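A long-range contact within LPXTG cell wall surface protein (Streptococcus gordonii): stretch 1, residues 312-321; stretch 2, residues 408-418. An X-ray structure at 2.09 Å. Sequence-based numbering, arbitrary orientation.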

ATOM      1  N   THR B 312      -7.537  33.405  12.593  1.00 23.30           N
ATOM      2  CA  THR B 312      -8.279  32.274  13.108  1.00 17.21           C
ATOM      3  C   THR B 312      -8.343  31.189  12.059  1.00 24.79           C
ATOM      4  O   THR B 312      -8.736  31.448  10.922  1.00 29.52           O
ATOM      5  CB  THR B 312      -9.716  32.701  13.473  1.00 29.71           C
ATOM      6  OG1 THR B 312      -9.656  33.815  14.365  1.00 27.00           O
ATOM      7  CG2 THR B 312     -10.472  31.564  14.141  1.00 24.36           C
ATOM      8  N   TYR B 313      -7.972  29.975  12.448  1.00 22.49           N
ATOM      9  CA  TYR B 313      -7.967  28.845  11.540  1.00 19.81           C
ATOM     10  C   TYR B 313      -9.105  27.883  11.858  1.00 22.47           C
ATOM     11  O   TYR B 313      -9.272  27.469  12.997  1.00 23.85           O
ATOM     12  CB  TYR B 313      -6.626  28.112  11.617  1.00 18.85           C
ATOM     13  CG  TYR B 313      -5.435  28.942  11.145  1.00 26.68           C
ATOM     14  CD1 TYR B 313      -5.246  29.215   9.793  1.00 27.05           C
ATOM     15  CD2 TYR B 313      -4.504  29.437  12.045  1.00 24.70           C
ATOM     16  CE1 TYR B 313      -4.165  29.967   9.350  1.00 25.56           C
ATOM     17  CE2 TYR B 313      -3.408  30.197  11.610  1.00 27.30           C
ATOM     18  CZ  TYR B 313      -3.248  30.453  10.263  1.00 25.84           C
ATOM     19  OH  TYR B 313      -2.177  31.193   9.819  1.00 24.16           O
ATOM     20  N   LYS B 314      -9.891  27.540  10.846  1.00 23.26           N
ATOM     21  CA  LYS B 314     -10.938  26.548  11.007  1.00 23.97           C
ATOM     22  C   LYS B 314     -10.570  25.332  10.189  1.00 19.28           C
ATOM     23  O   LYS B 314     -10.396  25.418   8.971  1.00 21.08           O
ATOM     24  CB  LYS B 314     -12.287  27.092  10.540  1.00 24.88           C
ATOM     25  CG  LYS B 314     -13.472  26.170  10.834  1.00 26.16           C
ATOM     26  CD  LYS B 314     -14.782  26.792  10.323  1.00 30.50           C
ATOM     27  CE  LYS B 314     -15.983  25.873  10.541  1.00 45.21           C
ATOM     28  NZ  LYS B 314     -17.214  26.385   9.858  1.00 47.78           N
ATOM     29  N   ALA B 315     -10.444  24.200  10.862  1.00 18.23           N
ATOM     30  CA  ALA B 315     -10.108  22.964  10.175  1.00 24.52           C
ATOM     31  C   ALA B 315     -11.195  21.924  10.360  1.00 19.99           C
ATOM     32  O   ALA B 315     -11.610  21.623  11.482  1.00 18.88           O
ATOM     33  CB  ALA B 315      -8.773  22.425  10.665  1.00 21.80           C
ATOM     34  N   THR B 316     -11.639  21.365   9.246  1.00 21.43           N
ATOM     35  CA  THR B 316     -12.677  20.347   9.268  1.00 23.00           C
ATOM     36  C   THR B 316     -12.105  19.003   8.855  1.00 20.82           C
ATOM     37  O   THR B 316     -11.593  18.849   7.746  1.00 20.85           O
ATOM     38  CB  THR B 316     -13.784  20.729   8.312  1.00 25.94           C
ATOM     39  OG1 THR B 316     -14.285  22.017   8.691  1.00 23.37           O
ATOM     40  CG2 THR B 316     -14.901  19.685   8.330  1.00 29.47           C
ATOM     41  N   PHE B 317     -12.185  18.026   9.749  1.00 21.69           N
ATOM     42  CA  PHE B 317     -11.555  16.734   9.489  1.00 26.01           C
ATOM     43  C   PHE B 317     -12.601  15.666   9.229  1.00 26.75           C
ATOM     44  O   PHE B 317     -13.413  15.368  10.098  1.00 21.78           O
ATOM     45  CB  PHE B 317     -10.669  16.325  10.677  1.00 20.92           C
ATOM     46  CG  PHE B 317      -9.591  17.331  10.999  1.00 22.44           C
ATOM     47  CD1 PHE B 317      -8.335  17.218  10.437  1.00 17.66           C
ATOM     48  CD2 PHE B 317      -9.844  18.390  11.855  1.00 17.30           C
ATOM     49  CE1 PHE B 317      -7.337  18.153  10.715  1.00 20.68           C
ATOM     50  CE2 PHE B 317      -8.848  19.324  12.146  1.00 29.38           C
ATOM     51  CZ  PHE B 317      -7.594  19.203  11.571  1.00 20.86           C
ATOM     52  N   LYS B 318     -12.576  15.075   8.039  1.00 26.05           N
ATOM     53  CA  LYS B 318     -13.445  13.932   7.779  1.00 27.30           C
ATOM     54  C   LYS B 318     -12.790  12.681   8.344  1.00 27.17           C
ATOM     55  O   LYS B 318     -11.598  12.444   8.133  1.00 24.56           O
ATOM     56  CB  LYS B 318     -13.732  13.778   6.278  1.00 27.16           C
ATOM     57  CG  LYS B 318     -14.621  12.573   5.896  1.00 32.03           C
ATOM     58  CD  LYS B 318     -13.849  11.258   5.991  1.00 43.21           C
ATOM     59  CE  LYS B 318     -13.980  10.380   4.755  1.00 49.10           C
ATOM     60  NZ  LYS B 318     -15.365  10.164   4.238  1.00 28.78           N
ATOM     61  N   VAL B 319     -13.579  11.882   9.056  1.00 20.96           N
ATOM     62  CA  VAL B 319     -13.092  10.676   9.686  1.00 23.07           C
ATOM     63  C   VAL B 319     -13.321   9.441   8.807  1.00 27.29           C
ATOM     64  O   VAL B 319     -14.450   9.147   8.426  1.00 24.96           O
ATOM     65  CB  VAL B 319     -13.792  10.469  11.049  1.00 34.66           C
ATOM     66  CG1 VAL B 319     -13.328   9.186  11.694  1.00 37.41           C
ATOM     67  CG2 VAL B 319     -13.556  11.672  11.970  1.00 25.76           C
ATOM     68  N   PRO B 320     -12.246   8.697   8.499  1.00 25.90           N
ATOM     69  CA  PRO B 320     -12.354   7.486   7.676  1.00 19.75           C
ATOM     70  C   PRO B 320     -13.195   6.411   8.350  1.00 20.10           C
ATOM     71  O   PRO B 320     -13.092   6.219   9.556  1.00 23.76           O
ATOM     72  CB  PRO B 320     -10.903   6.987   7.575  1.00 18.73           C
ATOM     73  CG  PRO B 320     -10.066   8.078   8.070  1.00 27.21           C
ATOM     74  CD  PRO B 320     -10.881   8.895   9.007  1.00 16.59           C
ATOM     75  N   VAL B 321     -13.986   5.688   7.568  1.00 24.68           N
ATOM     76  CA  VAL B 321     -14.810   4.611   8.099  1.00 19.08           C
ATOM     77  C   VAL B 321     -14.037   3.294   8.187  1.00 19.46           C
ATOM     78  O   VAL B 321     -13.553   2.783   7.177  1.00 18.07           O
ATOM     79  CB  VAL B 321     -16.078   4.402   7.238  1.00 28.82           C
ATOM     80  CG1 VAL B 321     -16.876   3.190   7.731  1.00 26.20           C
ATOM     81  CG2 VAL B 321     -16.941   5.678   7.222  1.00 27.92           C
TER
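Stretch 2 408-418: KIDNTVTLHVD

Stretch 2 lies on stretch 1 as extended chain on extended chain, running the same way. The axis of strand 312-317 makes an angle of 28° with that of strand 413-417 (signed crossing -28°), approaching to 9.0 Å, and 22° (signed -22°) with that of strand 409-411, approaching to 10.4 Å. At these spacings, with no direct hydrogen bond across, the strands do not pair edge to edge; they meet through side chains, as layers pack. The rule is alternation: Y313, A315 and F317 point toward stretch 2, while I409, N411, V413, L415 and V417 point back, so both partners advance two residues per step as far as F317 and L415; the last step, to P320 and V417, takes three residues on stretch 1.

T312 makes no contact. Y313 (chi1 m) reaches furthest back along stretch 2: its OH lies 3.7 Å from I409 CG2, its CE1 3.3 Å from N411 CB, and N411 OD1 sits over one face of its ring. Two waters join the hydroxyl of Y313 to stretch 2, one bonded also to D410 O and N411 ND2, the other to I409 O. K314 is out of reach. A315 brings its small CB to 3.9 Å from V413 CG1, and here the backbones run close, with CA atoms 7.5 Å apart. T316 turns away.

F317, also m at chi1, fills the next position and bridges two residues: CZ lies 3.7 Å from V413 CG1 and CD1 3.8 Å from L415 CB. Its CA is 7.2 Å from L415 CA, the tightest pair of the register. Beyond it the strand gives way to loop, yet contact persists. The CA-to-CB bond of K318 points away, but its backbone makes the contact, O lying 3.7 Å from L415 CD2. V319 points sideways and makes no contact; P320 then turns toward stretch 2 and closes the contact, CD 4.1 Å from V417 CG2, before V321 passes out of reach.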

ATOM      1  N   LYS B 408       3.754  36.361   3.076  1.00 51.71           N
ATOM      2  CA  LYS B 408       2.433  35.921   3.516  1.00 44.98           C
ATOM      3  C   LYS B 408       2.556  34.877   4.614  1.00 33.54           C
ATOM      4  O   LYS B 408       3.556  34.172   4.700  1.00 31.86           O
ATOM      5  CB  LYS B 408       1.645  35.348   2.335  1.00 39.55           C
ATOM      6  CG  LYS B 408       2.336  34.166   1.686  1.00 50.52           C
ATOM      7  CD  LYS B 408       1.741  33.813   0.330  1.00 64.81           C
ATOM      8  CE  LYS B 408       2.532  32.669  -0.333  1.00 65.62           C
ATOM      9  NZ  LYS B 408       1.705  31.442  -0.585  1.00 48.86           N
ATOM     10  N   ILE B 409       1.550  34.792   5.470  1.00 29.60           N
ATOM     11  CA  ILE B 409       1.566  33.762   6.487  1.00 33.14           C
ATOM     12  C   ILE B 409       0.800  32.573   5.950  1.00 28.19           C
ATOM     13  O   ILE B 409      -0.386  32.685   5.638  1.00 34.55           O
ATOM     14  CB  ILE B 409       0.953  34.234   7.807  1.00 33.49           C
ATOM     15  CG1 ILE B 409       1.769  35.387   8.387  1.00 28.73           C
ATOM     16  CG2 ILE B 409       0.892  33.078   8.796  1.00 25.61           C
ATOM     17  CD1 ILE B 409       1.038  36.157   9.466  1.00 27.61           C
ATOM     18  N   ASP B 410       1.501  31.448   5.818  1.00 30.16           N
ATOM     19  CA  ASP B 410       0.923  30.192   5.342  1.00 28.83           C
ATOM     20  C   ASP B 410       0.543  29.294   6.506  1.00 37.79           C
ATOM     21  O   ASP B 410       1.070  29.432   7.616  1.00 21.52           O
ATOM     22  CB  ASP B 410       1.925  29.448   4.447  1.00 31.27           C
ATOM     23  CG  ASP B 410       2.158  30.155   3.128  1.00 44.46           C
ATOM     24  OD1 ASP B 410       1.218  30.825   2.646  1.00 40.46           O
ATOM     25  OD2 ASP B 410       3.273  30.050   2.575  1.00 43.13           O
ATOM     26  N   ASN B 411      -0.364  28.355   6.248  1.00 21.84           N
ATOM     27  CA  ASN B 411      -0.719  27.370   7.254  1.00 21.44           C
ATOM     28  C   ASN B 411      -1.255  26.081   6.618  1.00 22.73           C
ATOM     29  O   ASN B 411      -1.928  26.113   5.583  1.00 24.33           O
ATOM     30  CB  ASN B 411      -1.723  27.969   8.236  1.00 21.98           C
ATOM     31  CG  ASN B 411      -2.061  27.029   9.372  1.00 28.06           C
ATOM     32  OD1 ASN B 411      -3.134  26.435   9.393  1.00 17.80           O
ATOM     33  ND2 ASN B 411      -1.134  26.874  10.320  1.00 21.30           N
ATOM     34  N   THR B 412      -0.921  24.954   7.234  1.00 20.83           N
ATOM     35  CA  THR B 412      -1.379  23.638   6.799  1.00 22.74           C
ATOM     36  C   THR B 412      -1.600  22.810   8.057  1.00 23.63           C
ATOM     37  O   THR B 412      -0.831  22.916   9.018  1.00 23.86           O
ATOM     38  CB  THR B 412      -0.339  22.952   5.868  1.00 23.65           C
ATOM     39  OG1 THR B 412      -0.302  23.643   4.616  1.00 32.28           O
ATOM     40  CG2 THR B 412      -0.693  21.478   5.593  1.00 23.45           C
ATOM     41  N   VAL B 413      -2.658  22.007   8.084  1.00 18.51           N
ATOM     42  CA  VAL B 413      -2.855  21.149   9.232  1.00 14.43           C
ATOM     43  C   VAL B 413      -2.864  19.729   8.731  1.00 18.24           C
ATOM     44  O   VAL B 413      -3.182  19.496   7.569  1.00 20.75           O
ATOM     45  CB  VAL B 413      -4.126  21.509  10.048  1.00 17.90           C
ATOM     46  CG1 VAL B 413      -5.417  21.104   9.299  1.00 22.10           C
ATOM     47  CG2 VAL B 413      -4.066  20.856  11.391  1.00 21.34           C
ATOM     48  N   THR B 414      -2.482  18.788   9.589  1.00 19.49           N
ATOM     49  CA  THR B 414      -2.366  17.383   9.186  1.00 21.65           C
ATOM     50  C   THR B 414      -3.121  16.425  10.094  1.00 20.46           C
ATOM     51  O   THR B 414      -2.922  16.416  11.306  1.00 21.58           O
ATOM     52  CB  THR B 414      -0.888  16.942   9.130  1.00 22.50           C
ATOM     53  OG1 THR B 414      -0.196  17.778   8.204  1.00 27.34           O
ATOM     54  CG2 THR B 414      -0.765  15.490   8.675  1.00 18.60           C
ATOM     55  N   LEU B 415      -3.970  15.600   9.497  1.00 21.94           N
ATOM     56  CA  LEU B 415      -4.698  14.593  10.250  1.00 18.78           C
ATOM     57  C   LEU B 415      -3.876  13.329  10.287  1.00 19.77           C
ATOM     58  O   LEU B 415      -3.323  12.907   9.273  1.00 17.07           O
ATOM     59  CB  LEU B 415      -6.050  14.306   9.608  1.00 15.49           C
ATOM     60  CG  LEU B 415      -6.907  13.179  10.187  1.00 18.45           C
ATOM     61  CD1 LEU B 415      -7.291  13.440  11.646  1.00 10.14           C
ATOM     62  CD2 LEU B 415      -8.160  12.993   9.330  1.00 18.60           C
ATOM     63  N   HIS B 416      -3.779  12.751  11.474  1.00 17.48           N
ATOM     64  CA  HIS B 416      -3.204  11.434  11.630  1.00 23.87           C
ATOM     65  C   HIS B 416      -4.262  10.469  12.140  1.00 21.00           C
ATOM     66  O   HIS B 416      -5.045  10.803  13.029  1.00 18.84           O
ATOM     67  CB  HIS B 416      -2.026  11.479  12.592  1.00 16.06           C
ATOM     68  CG  HIS B 416      -0.927  12.379  12.136  1.00 21.80           C
ATOM     69  ND1 HIS B 416       0.168  11.918  11.442  1.00 24.88           N
ATOM     70  CD2 HIS B 416      -0.769  13.719  12.243  1.00 26.75           C
ATOM     71  CE1 HIS B 416       0.964  12.933  11.154  1.00 27.04           C
ATOM     72  NE2 HIS B 416       0.422  14.037  11.632  1.00 31.21           N
ATOM     73  N   VAL B 417      -4.270   9.279  11.555  1.00 15.78           N
ATOM     74  CA  VAL B 417      -5.136   8.180  11.947  1.00 17.39           C
ATOM     75  C   VAL B 417      -4.198   6.975  11.942  1.00 21.82           C
ATOM     76  O   VAL B 417      -3.662   6.637  10.901  1.00 19.84           O
ATOM     77  CB  VAL B 417      -6.263   7.966  10.906  1.00 19.33           C
ATOM     78  CG1 VAL B 417      -7.077   6.716  11.228  1.00 16.54           C
ATOM     79  CG2 VAL B 417      -7.169   9.202  10.829  1.00 19.42           C
ATOM     80  N   ASP B 418      -3.967   6.363  13.105  1.00 23.66           N
ATOM     81  CA  ASP B 418      -2.825   5.452  13.284  1.00 20.45           C
ATOM     82  C   ASP B 418      -1.570   6.073  12.654  1.00 23.51           C
ATOM     83  O   ASP B 418      -1.231   7.202  12.979  1.00 17.72           O
ATOM     84  CB  ASP B 418      -3.110   4.060  12.724  1.00 17.59           C
ATOM     85  CG  ASP B 418      -4.205   3.341  13.483  1.00 26.03           C
ATOM     86  OD1 ASP B 418      -4.595   3.827  14.570  1.00 25.42           O
ATOM     87  OD2 ASP B 418      -4.665   2.283  13.004  1.00 23.16           O
TER
HETATM   88  O   HOH W   1       0.602  29.674  10.310  1.00 24.56           O
HETATM   89  O   HOH W   2      -2.704  32.259   7.567  1.00 25.87           O